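Hypothetical sugar ABC-transporter sugar binding protein (Arthrobacter globiformis, PDB 7BVT) probably serves as the substrate-binding protein of a sugar ABC transporter, capturing cyclic alpha-maltosyl-1,6-maltose for uptake by the bacterium. Local coordinates at residues S193-T198 with H369-T374. Numbering follows the deposited sequence.
Sequences SGEGLT and HARPNT. With GLC (alpha-D-glucopyranose), chain B; GLC (alpha-D-glucopyranose), chain C.
R371 and E195 form a buried salt bridge within the sugar pocket, with NH2 of R371 2.8 Å from OE2 of E195. The bond is nearly straight (165°); it leaves NH2 in the guanidinium plane but meets OE2 from above the carboxylate plane, the two flat groups being turned 39° apart. The second hydrogen of the same NH2 goes to O4 of the chain B glucose, also at 2.8 Å, and NH1 donates to O3 of that ring at 3.0 Å, so the guanidinium edge grips two neighbouring oxygens of one sugar. NH1 is further bonded to the carbonyl O of L294. E195, itself a pocket residue, is held by Y377 OH on OE2 and S381 OG on OE1, and its carboxylate probably steadies the charge of the arginine. CG of E195 stands anti to the backbone N (chi1 -164°) and the chain bends at chi2, which carries the carboxylate off helix 195-207 toward the arginine. The R371 methylene CD lies 3.1 Å from OE2, while W199, Q202 and Y377 also touch the arginine side chain. A leucine in place of R371 would probably leave O3 and O4 without these donors and E195 without its charged mate. Before the helix, S193 OG accepts from E195 N in an ST turn, and G196 N comes within 3.5 Å of C2 of the chain C glucose. The bridge thus joins the start of helix 195-207 to the loop before helix 377-392 at the glycan pocket of a family 1 bacterial solute-binding protein, where an arginine paired with a carboxylate reaches the sugar hydroxyls.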
loop_
_atom_site.group_PDB
_atom_site.type_symbol
_atom_site.label_atom_id
_atom_site.label_comp_id
_atom_site.label_asym_id
_atom_site.label_seq_id
_atom_site.Cartn_x
_atom_site.Cartn_y
_atom_site.Cartn_z
ATOM N N SER A 193 1.673 -13.967 -7.152
ATOM C CA SER A 193 0.605 -13.549 -6.205
ATOM C C SER A 193 -0.545 -12.801 -6.889
ATOM O O SER A 193 -1.600 -12.692 -6.260
ATOM C CB SER A 193 1.183 -12.705 -5.100
ATOM O OG SER A 193 1.516 -11.385 -5.555
ATOM N N GLY A 194 -0.302 -12.231 -8.073
ATOM C CA GLY A 194 -1.302 -11.371 -8.740
ATOM C C GLY A 194 -1.293 -9.953 -8.196
ATOM O O GLY A 194 -2.041 -9.113 -8.763
ATOM N N GLU A 195 -0.562 -9.661 -7.136
ATOM C CA GLU A 195 -0.857 -8.400 -6.370
ATOM C C GLU A 195 -0.370 -7.167 -7.140
ATOM O O GLU A 195 -1.049 -6.087 -7.034
ATOM C CB GLU A 195 -0.263 -8.410 -4.966
ATOM C CG GLU A 195 -0.868 -7.353 -4.067
ATOM C CD GLU A 195 -2.335 -7.590 -3.811
ATOM O OE1 GLU A 195 -2.769 -8.775 -3.973
ATOM O OE2 GLU A 195 -3.043 -6.605 -3.445
ATOM N N GLY A 196 0.742 -7.252 -7.888
ATOM C CA GLY A 196 1.149 -6.123 -8.745
ATOM C C GLY A 196 0.001 -5.701 -9.653
ATOM O O GLY A 196 -0.304 -4.524 -9.735
ATOM N N LEU A 197 -0.617 -6.620 -10.364
ATOM C CA LEU A 197 -1.733 -6.273 -11.271
ATOM C C LEU A 197 -2.901 -5.777 -10.428
ATOM O O LEU A 197 -3.396 -4.669 -10.666
ATOM C CB LEU A 197 -2.101 -7.499 -12.121
ATOM C CG LEU A 197 -3.110 -7.292 -13.238
ATOM C CD1 LEU A 197 -3.089 -8.467 -14.234
ATOM C CD2 LEU A 197 -4.515 -7.141 -12.708
ATOM N N THR A 198 -3.359 -6.577 -9.465
ATOM C CA THR A 198 -4.590 -6.283 -8.722
ATOM C C THR A 198 -4.488 -4.917 -8.049
ATOM O O THR A 198 -5.427 -4.136 -8.162
ATOM C CB THR A 198 -4.896 -7.382 -7.708
ATOM O OG1 THR A 198 -5.068 -8.574 -8.460
ATOM C CG2 THR A 198 -6.082 -7.053 -6.844
ATOM N N HIS A 369 -7.396 4.335 -0.274
ATOM C CA HIS A 369 -8.237 3.206 0.141
ATOM C C HIS A 369 -7.360 2.084 0.639
ATOM O O HIS A 369 -6.240 1.988 0.175
ATOM C CB HIS A 369 -9.067 2.701 -1.030
ATOM C CG HIS A 369 -10.067 3.649 -1.585
ATOM N ND1 HIS A 369 -11.373 3.271 -1.776
ATOM C CD2 HIS A 369 -9.962 4.907 -2.082
ATOM C CE1 HIS A 369 -12.048 4.270 -2.272
ATOM N NE2 HIS A 369 -11.217 5.268 -2.519
ATOM N N ALA A 370 -7.911 1.218 1.494
ATOM C CA ALA A 370 -7.299 -0.076 1.834
ATOM C C ALA A 370 -8.043 -1.210 1.130
ATOM O O ALA A 370 -9.262 -1.125 1.005
ATOM C CB ALA A 370 -7.330 -0.311 3.337
ATOM N N ARG A 371 -7.283 -2.234 0.757
ATOM C CA ARG A 371 -7.775 -3.537 0.262
ATOM C C ARG A 371 -8.713 -4.133 1.294
ATOM O O ARG A 371 -8.740 -3.761 2.477
ATOM C CB ARG A 371 -6.580 -4.394 -0.086
ATOM C CG ARG A 371 -5.969 -3.975 -1.436
ATOM C CD ARG A 371 -4.579 -4.500 -1.681
ATOM N NE ARG A 371 -3.642 -3.808 -0.799
ATOM C CZ ARG A 371 -2.377 -4.133 -0.646
ATOM N NH1 ARG A 371 -1.605 -3.438 0.191
ATOM N NH2 ARG A 371 -1.859 -5.078 -1.402
ATOM N N PRO A 372 -9.596 -5.047 0.860
ATOM C CA PRO A 372 -10.520 -5.665 1.800
ATOM C C PRO A 372 -9.810 -6.596 2.786
ATOM O O PRO A 372 -8.829 -7.265 2.462
ATOM C CB PRO A 372 -11.456 -6.468 0.927
ATOM C CG PRO A 372 -10.598 -6.785 -0.275
ATOM C CD PRO A 372 -9.742 -5.548 -0.514
ATOM N N ASN A 373 -10.335 -6.591 4.013
ATOM C CA ASN A 373 -9.693 -7.251 5.178
ATOM C C ASN A 373 -10.168 -8.706 5.315
ATOM O O ASN A 373 -10.286 -9.200 6.429
ATOM C CB ASN A 373 -9.841 -6.431 6.454
ATOM C CG ASN A 373 -11.252 -6.348 6.949
ATOM O OD1 ASN A 373 -12.179 -6.865 6.295
ATOM N ND2 ASN A 373 -11.409 -5.691 8.091
ATOM N N THR A 374 -10.369 -9.387 4.205
ATOM C CA THR A 374 -10.712 -10.838 4.221
ATOM C C THR A 374 -9.431 -11.649 4.261
ATOM O O THR A 374 -8.480 -11.346 3.569
ATOM C CB THR A 374 -11.628 -11.195 3.050
ATOM O OG1 THR A 374 -11.752 -12.624 3.057
ATOM C CG2 THR A 374 -11.157 -10.704 1.697
HETATM C C1 GLC B . 4.102 -2.681 -0.989
HETATM C C2 GLC B . 3.063 -2.515 0.076
HETATM C C3 GLC B . 2.246 -3.775 0.217
HETATM C C4 GLC B . 1.679 -4.133 -1.166
HETATM C C5 GLC B . 2.827 -4.367 -2.140
HETATM C C6 GLC B . 2.288 -4.692 -3.545
HETATM O O2 GLC B . 3.715 -2.061 1.249
HETATM O O3 GLC B . 1.222 -3.563 1.203
HETATM O O4 GLC B . 0.918 -5.324 -1.130
HETATM O O5 GLC B . 3.556 -3.169 -2.247
HETATM O O6 GLC B . 3.320 -5.365 -4.262
HETATM C C1 GLC C . 2.990 -5.521 -5.685
HETATM C C2 GLC C . 3.866 -6.607 -6.333
HETATM C C3 GLC C . 5.325 -6.174 -6.199
HETATM C C4 GLC C . 5.566 -4.803 -6.858
HETATM C C5 GLC C . 4.494 -3.749 -6.457
HETATM C C6 GLC C . 4.374 -2.679 -7.515
HETATM O O2 GLC C . 3.649 -7.863 -5.659
HETATM O O3 GLC C . 6.196 -7.159 -6.784
HETATM O O4 GLC C . 6.877 -4.362 -6.471
HETATM O O5 GLC C . 3.145 -4.311 -6.420
HETATM O O6 GLC C . 3.686 -1.583 -6.915
#